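Local coordinates for protein anaerobically-induced outer membrane porin OprE (Pseudomonas aeruginosa, PDB 4FRX) that probably works as an outer-membrane porin of the OprD family, a beta-barrel that lets small solutes cross the membrane, at residues Val114-Pro126 with Pro140-Asp152. Numbering follows the deposited sequence.
Sequences VSNTEFRYGTLQP and PVTFEGGQVTSTD. With C8E ((hydroxyethyloxy)tri(ethyloxy)octane), chain G.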
loop_
_atom_site.group_PDB
_atom_site.type_symbol
_atom_site.label_atom_id
_atom_site.label_comp_id
_atom_site.label_asym_id
_atom_site.label_seq_id
_atom_site.Cartn_x
_atom_site.Cartn_y
_atom_site.Cartn_z
ATOM N N VAL A 114 1.294 -27.510 -3.953
ATOM C CA VAL A 114 1.937 -28.737 -3.521
ATOM C C VAL A 114 2.482 -28.471 -2.126
ATOM O O VAL A 114 3.284 -27.544 -1.927
ATOM C CB VAL A 114 3.106 -29.121 -4.425
ATOM C CG1 VAL A 114 3.659 -30.490 -4.009
ATOM C CG2 VAL A 114 2.680 -29.125 -5.892
ATOM N N SER A 115 2.032 -29.271 -1.164
ATOM C CA SER A 115 2.412 -29.102 0.236
ATOM C C SER A 115 2.036 -27.697 0.724
ATOM O O SER A 115 0.856 -27.356 0.778
ATOM C CB SER A 115 3.903 -29.402 0.442
ATOM O OG SER A 115 4.197 -29.611 1.813
ATOM N N ASN A 116 3.037 -26.887 1.066
ATOM C CA ASN A 116 2.798 -25.512 1.505
ATOM C C ASN A 116 3.373 -24.493 0.531
ATOM O O ASN A 116 3.810 -23.413 0.928
ATOM C CB ASN A 116 3.377 -25.280 2.905
ATOM C CG ASN A 116 2.681 -26.110 3.959
ATOM O OD1 ASN A 116 1.535 -25.839 4.319
ATOM N ND2 ASN A 116 3.367 -27.125 4.458
ATOM N N THR A 117 3.368 -24.861 -0.744
ATOM C CA THR A 117 3.866 -24.017 -1.814
ATOM C C THR A 117 2.759 -23.791 -2.824
ATOM O O THR A 117 2.296 -24.734 -3.464
ATOM C CB THR A 117 5.045 -24.677 -2.525
ATOM O OG1 THR A 117 6.120 -24.868 -1.586
ATOM C CG2 THR A 117 5.523 -23.814 -3.689
ATOM N N GLU A 118 2.332 -22.541 -2.966
ATOM C CA GLU A 118 1.193 -22.222 -3.825
ATOM C C GLU A 118 1.593 -21.320 -4.989
ATOM O O GLU A 118 2.340 -20.360 -4.805
ATOM C CB GLU A 118 0.078 -21.579 -2.992
ATOM C CG GLU A 118 -1.207 -21.307 -3.760
ATOM C CD GLU A 118 -2.235 -20.588 -2.901
ATOM O OE1 GLU A 118 -1.956 -20.372 -1.704
ATOM O OE2 GLU A 118 -3.309 -20.221 -3.419
ATOM N N PHE A 119 1.110 -21.659 -6.182
ATOM C CA PHE A 119 1.274 -20.837 -7.377
ATOM C C PHE A 119 -0.050 -20.171 -7.700
ATOM O O PHE A 119 -1.086 -20.822 -7.676
ATOM C CB PHE A 119 1.698 -21.693 -8.568
ATOM C CG PHE A 119 1.817 -20.924 -9.861
ATOM C CD1 PHE A 119 2.692 -19.851 -9.969
ATOM C CD2 PHE A 119 1.047 -21.267 -10.964
ATOM C CE1 PHE A 119 2.805 -19.136 -11.160
ATOM C CE2 PHE A 119 1.151 -20.558 -12.153
ATOM C CZ PHE A 119 2.033 -19.489 -12.251
ATOM N N ARG A 120 -0.024 -18.876 -7.985
ATOM C CA ARG A 120 -1.247 -18.143 -8.296
ATOM C C ARG A 120 -1.062 -17.405 -9.596
ATOM O O ARG A 120 -0.041 -16.760 -9.807
ATOM C CB ARG A 120 -1.592 -17.144 -7.187
ATOM C CG ARG A 120 -2.098 -17.792 -5.940
ATOM C CD ARG A 120 -2.221 -16.817 -4.786
ATOM N NE ARG A 120 -3.448 -16.032 -4.842
ATOM C CZ ARG A 120 -4.648 -16.534 -4.577
ATOM N NH1 ARG A 120 -4.767 -17.819 -4.261
ATOM N NH2 ARG A 120 -5.728 -15.763 -4.636
ATOM N N TYR A 121 -2.065 -17.482 -10.455
ATOM C CA TYR A 121 -1.961 -16.934 -11.792
ATOM C C TYR A 121 -3.238 -16.163 -12.161
ATOM O O TYR A 121 -4.298 -16.748 -12.277
ATOM C CB TYR A 121 -1.730 -18.097 -12.762
ATOM C CG TYR A 121 -1.364 -17.703 -14.164
ATOM C CD1 TYR A 121 -0.079 -17.283 -14.472
ATOM C CD2 TYR A 121 -2.292 -17.785 -15.191
ATOM C CE1 TYR A 121 0.271 -16.941 -15.762
ATOM C CE2 TYR A 121 -1.955 -17.441 -16.488
ATOM C CZ TYR A 121 -0.671 -17.021 -16.768
ATOM O OH TYR A 121 -0.325 -16.678 -18.057
ATOM N N GLY A 122 -3.122 -14.857 -12.356
ATOM C CA GLY A 122 -4.280 -14.008 -12.539
ATOM C C GLY A 122 -4.247 -12.827 -11.584
ATOM O O GLY A 122 -3.239 -12.129 -11.461
ATOM N N THR A 123 -5.352 -12.601 -10.897
ATOM C CA THR A 123 -5.456 -11.460 -10.005
ATOM C C THR A 123 -4.673 -11.669 -8.707
ATOM O O THR A 123 -4.810 -12.698 -8.047
ATOM C CB THR A 123 -6.928 -11.131 -9.721
ATOM O OG1 THR A 123 -7.615 -10.992 -10.970
ATOM C CG2 THR A 123 -7.046 -9.830 -8.922
ATOM N N LEU A 124 -3.851 -10.679 -8.360
ATOM C CA LEU A 124 -2.988 -10.740 -7.180
ATOM C C LEU A 124 -3.139 -9.447 -6.387
ATOM O O LEU A 124 -3.370 -8.386 -6.961
ATOM C CB LEU A 124 -1.521 -10.905 -7.612
ATOM C CG LEU A 124 -1.162 -12.154 -8.429
ATOM C CD1 LEU A 124 0.233 -12.074 -9.044
ATOM C CD2 LEU A 124 -1.312 -13.409 -7.558
ATOM N N GLN A 125 -2.973 -9.533 -5.072
ATOM C CA GLN A 125 -2.991 -8.357 -4.199
ATOM C C GLN A 125 -1.885 -8.479 -3.164
ATOM O O GLN A 125 -2.155 -8.762 -2.004
ATOM C CB GLN A 125 -4.343 -8.244 -3.484
ATOM C CG GLN A 125 -5.488 -7.825 -4.417
ATOM C CD GLN A 125 -6.804 -7.671 -3.685
ATOM O OE1 GLN A 125 -7.343 -8.639 -3.171
ATOM N NE2 GLN A 125 -7.320 -6.452 -3.631
ATOM N N PRO A 126 -0.627 -8.268 -3.583
ATOM C CA PRO A 126 0.494 -8.471 -2.658
ATOM C C PRO A 126 0.544 -7.400 -1.558
ATOM O O PRO A 126 0.094 -6.287 -1.770
ATOM C CB PRO A 126 1.729 -8.357 -3.565
ATOM C CG PRO A 126 1.202 -8.516 -4.987
ATOM C CD PRO A 126 -0.185 -7.958 -4.953
ATOM N N PRO A 140 -10.469 -1.785 -3.765
ATOM C CA PRO A 140 -9.013 -1.937 -3.745
ATOM C C PRO A 140 -8.350 -2.028 -5.118
ATOM O O PRO A 140 -8.972 -2.405 -6.127
ATOM C CB PRO A 140 -8.817 -3.260 -3.000
ATOM C CG PRO A 140 -10.094 -4.027 -3.284
ATOM C CD PRO A 140 -11.163 -2.986 -3.267
ATOM N N VAL A 141 -7.070 -1.667 -5.134
ATOM C CA VAL A 141 -6.209 -1.933 -6.274
ATOM C C VAL A 141 -6.014 -3.434 -6.400
ATOM O O VAL A 141 -5.925 -4.136 -5.391
ATOM C CB VAL A 141 -4.820 -1.256 -6.094
ATOM C CG1 VAL A 141 -3.805 -1.753 -7.145
ATOM C CG2 VAL A 141 -4.942 0.271 -6.133
ATOM N N THR A 142 -5.949 -3.928 -7.634
ATOM C CA THR A 142 -5.516 -5.290 -7.893
ATOM C C THR A 142 -4.409 -5.289 -8.943
ATOM O O THR A 142 -4.283 -4.348 -9.726
ATOM C CB THR A 142 -6.683 -6.201 -8.370
ATOM O OG1 THR A 142 -7.166 -5.757 -9.645
ATOM C CG2 THR A 142 -7.838 -6.195 -7.351
ATOM N N PHE A 143 -3.618 -6.354 -8.972
ATOM C CA PHE A 143 -2.568 -6.498 -9.987
ATOM C C PHE A 143 -2.880 -7.762 -10.768
ATOM O O PHE A 143 -3.635 -8.611 -10.297
ATOM C CB PHE A 143 -1.189 -6.658 -9.348
ATOM C CG PHE A 143 -0.682 -5.430 -8.665
ATOM C CD1 PHE A 143 -1.002 -5.175 -7.339
ATOM C CD2 PHE A 143 0.124 -4.529 -9.343
ATOM C CE1 PHE A 143 -0.521 -4.032 -6.704
ATOM C CE2 PHE A 143 0.601 -3.396 -8.712
ATOM C CZ PHE A 143 0.269 -3.142 -7.400
ATOM N N GLU A 144 -2.294 -7.896 -11.954
ATOM C CA GLU A 144 -2.366 -9.163 -12.673
ATOM C C GLU A 144 -0.965 -9.723 -12.831
ATOM O O GLU A 144 -0.049 -8.997 -13.197
ATOM C CB GLU A 144 -2.988 -8.975 -14.062
ATOM C CG GLU A 144 -4.405 -8.409 -14.068
ATOM C CD GLU A 144 -5.420 -9.360 -13.463
ATOM O OE1 GLU A 144 -6.222 -8.908 -12.612
ATOM O OE2 GLU A 144 -5.423 -10.554 -13.846
ATOM N N GLY A 145 -0.792 -11.014 -12.591
ATOM C CA GLY A 145 0.526 -11.605 -12.765
ATOM C C GLY A 145 0.586 -13.056 -12.346
ATOM O O GLY A 145 -0.437 -13.735 -12.280
ATOM N N GLY A 146 1.794 -13.534 -12.056
ATOM C CA GLY A 146 1.987 -14.902 -11.598
ATOM C C GLY A 146 2.855 -14.840 -10.356
ATOM O O GLY A 146 3.741 -14.000 -10.280
ATOM N N GLN A 147 2.618 -15.729 -9.394
ATOM C CA GLN A 147 3.331 -15.676 -8.114
ATOM C C GLN A 147 3.421 -17.042 -7.435
ATOM O O GLN A 147 2.450 -17.793 -7.413
ATOM C CB GLN A 147 2.612 -14.687 -7.180
ATOM C CG GLN A 147 3.200 -14.583 -5.802
ATOM C CD GLN A 147 2.383 -13.684 -4.890
ATOM O OE1 GLN A 147 2.639 -12.486 -4.801
ATOM N NE2 GLN A 147 1.429 -14.268 -4.174
ATOM N N VAL A 148 4.583 -17.356 -6.868
ATOM C CA VAL A 148 4.719 -18.535 -6.019
ATOM C C VAL A 148 5.072 -18.118 -4.591
ATOM O O VAL A 148 5.902 -17.248 -4.378
ATOM C CB VAL A 148 5.772 -19.534 -6.565
ATOM C CG1 VAL A 148 7.135 -18.888 -6.666
ATOM C CG2 VAL A 148 5.841 -20.773 -5.684
ATOM N N THR A 149 4.410 -18.722 -3.612
ATOM C CA THR A 149 4.732 -18.469 -2.214
ATOM C C THR A 149 4.948 -19.810 -1.551
ATOM O O THR A 149 4.346 -20.800 -1.953
ATOM C CB THR A 149 3.579 -17.751 -1.479
ATOM O OG1 THR A 149 2.431 -18.606 -1.457
ATOM C CG2 THR A 149 3.208 -16.459 -2.198
ATOM N N SER A 150 5.793 -19.853 -0.530
ATOM C CA SER A 150 6.065 -21.121 0.131
ATOM C C SER A 150 6.401 -20.964 1.612
ATOM O O SER A 150 7.138 -20.064 1.990
ATOM C CB SER A 150 7.210 -21.837 -0.593
ATOM O OG SER A 150 7.558 -23.050 0.057
ATOM N N THR A 151 5.855 -21.843 2.447
ATOM C CA THR A 151 6.260 -21.912 3.847
ATOM C C THR A 151 6.876 -23.276 4.172
ATOM O O THR A 151 7.093 -23.608 5.332
ATOM C CB THR A 151 5.101 -21.577 4.818
ATOM O OG1 THR A 151 3.984 -22.446 4.577
ATOM C CG2 THR A 151 4.655 -20.134 4.630
ATOM N N ASP A 152 7.184 -24.040 3.128
ATOM C CA ASP A 152 7.789 -25.367 3.263
ATOM C C ASP A 152 9.232 -25.342 3.781
ATOM O O ASP A 152 9.695 -26.325 4.358
ATOM C CB ASP A 152 7.718 -26.138 1.937
ATOM C CG ASP A 152 6.363 -26.808 1.718
ATOM O OD1 ASP A 152 5.911 -27.557 2.617
ATOM O OD2 ASP A 152 5.746 -26.581 0.650
HETATM C C1 C8E G . -13.490 -30.983 -8.168
HETATM C C2 C8E G . -13.716 -30.542 -9.609
HETATM C C3 C8E G . -13.430 -29.056 -9.789
HETATM C C4 C8E G . -12.911 -28.778 -11.194
HETATM C C6 C8E G . -10.572 -26.143 -11.229
HETATM C C7 C8E G . -9.063 -26.045 -11.405
HETATM C C8 C8E G . -8.595 -24.609 -11.615
HETATM O O9 C8E G . -8.124 -24.441 -12.936
HETATM C C10 C8E G . -7.676 -23.126 -13.156
HETATM C C11 C8E G . -8.053 -22.671 -14.559
HETATM O O12 C8E G . -9.431 -22.368 -14.564
HETATM C C13 C8E G . -9.726 -21.067 -14.093
HETATM C C14 C8E G . -8.937 -20.010 -14.860
HETATM O O15 C8E G . -8.915 -18.821 -14.099
HETATM C C16 C8E G . -8.487 -17.707 -14.843
HETATM C C17 C8E G . -7.001 -17.484 -14.590
HETATM O O18 C8E G . -6.551 -16.422 -15.397
HETATM C C19 C8E G . -5.555 -16.844 -16.300
HETATM O O HOH W 1 1.192 -17.348 -4.487
HETATM O O HOH W 2 -0.038 -17.960 -2.169
HETATM O O HOH W 3 -7.319 -12.333 -13.929
#
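The F119 ring meets V148 N at its edge, near the ring plane, while Q147 O and G146 CA approach it obliquely. With F119 CG anti to the backbone N (chi1 177°), the ring leans toward the neighbouring strand and F119 CD1 comes 3.3 Å from Q147 O. The F143 ring has L124 O at its edge and P126 CD obliquely placed. G145 O, G146 CA and C19 of the detergent C8E all approach the Y121 ring obliquely, C19 lying 3.6 Å from Y121 CD2, consistent with a membrane-facing aromatic.

In this OprD-family barrel wall, strand 117-121 runs antiparallel to strand 142-150, their directions 172° apart. Paired N-H...O bonds join E118 with T149 and R120 with Q147, and continue past the corner at G122 through G122 with G145 and L124 with F143. The backbone angles of G122 call for glycine, yet G122 N still meets G145 O at 2.9 Å, almost straight.

On the face opposite F119 and Y121, R120 NH1 and E118 OE2 form a salt bridge: OE2 lies at the guanidinium edge, in plane, while NH1 stands above the E118 carboxylate plane. R120 NH2 pairs with D63. L124 CD1 lies 3.5 Å from G145 C, and Q147 OE1 bonds Y197. Beyond the corner, T123 OG1 donates to E144 OE1 (3.0 Å), syn and slightly out of the carboxylate plane; a water bridges T123 OG1 to E144 OE2.

At the turn end the D152 carboxylate takes four bonds. S115 OG and N116 ND2 reach OD1 from opposite faces of its plane; N116 N reaches OD2 on the syn side by a bent bond (139° at the hydrogen), and T117 OG1, itself accepting from S150 OG, uses the anti lone pair of D152 OD2 at 2.8 Å.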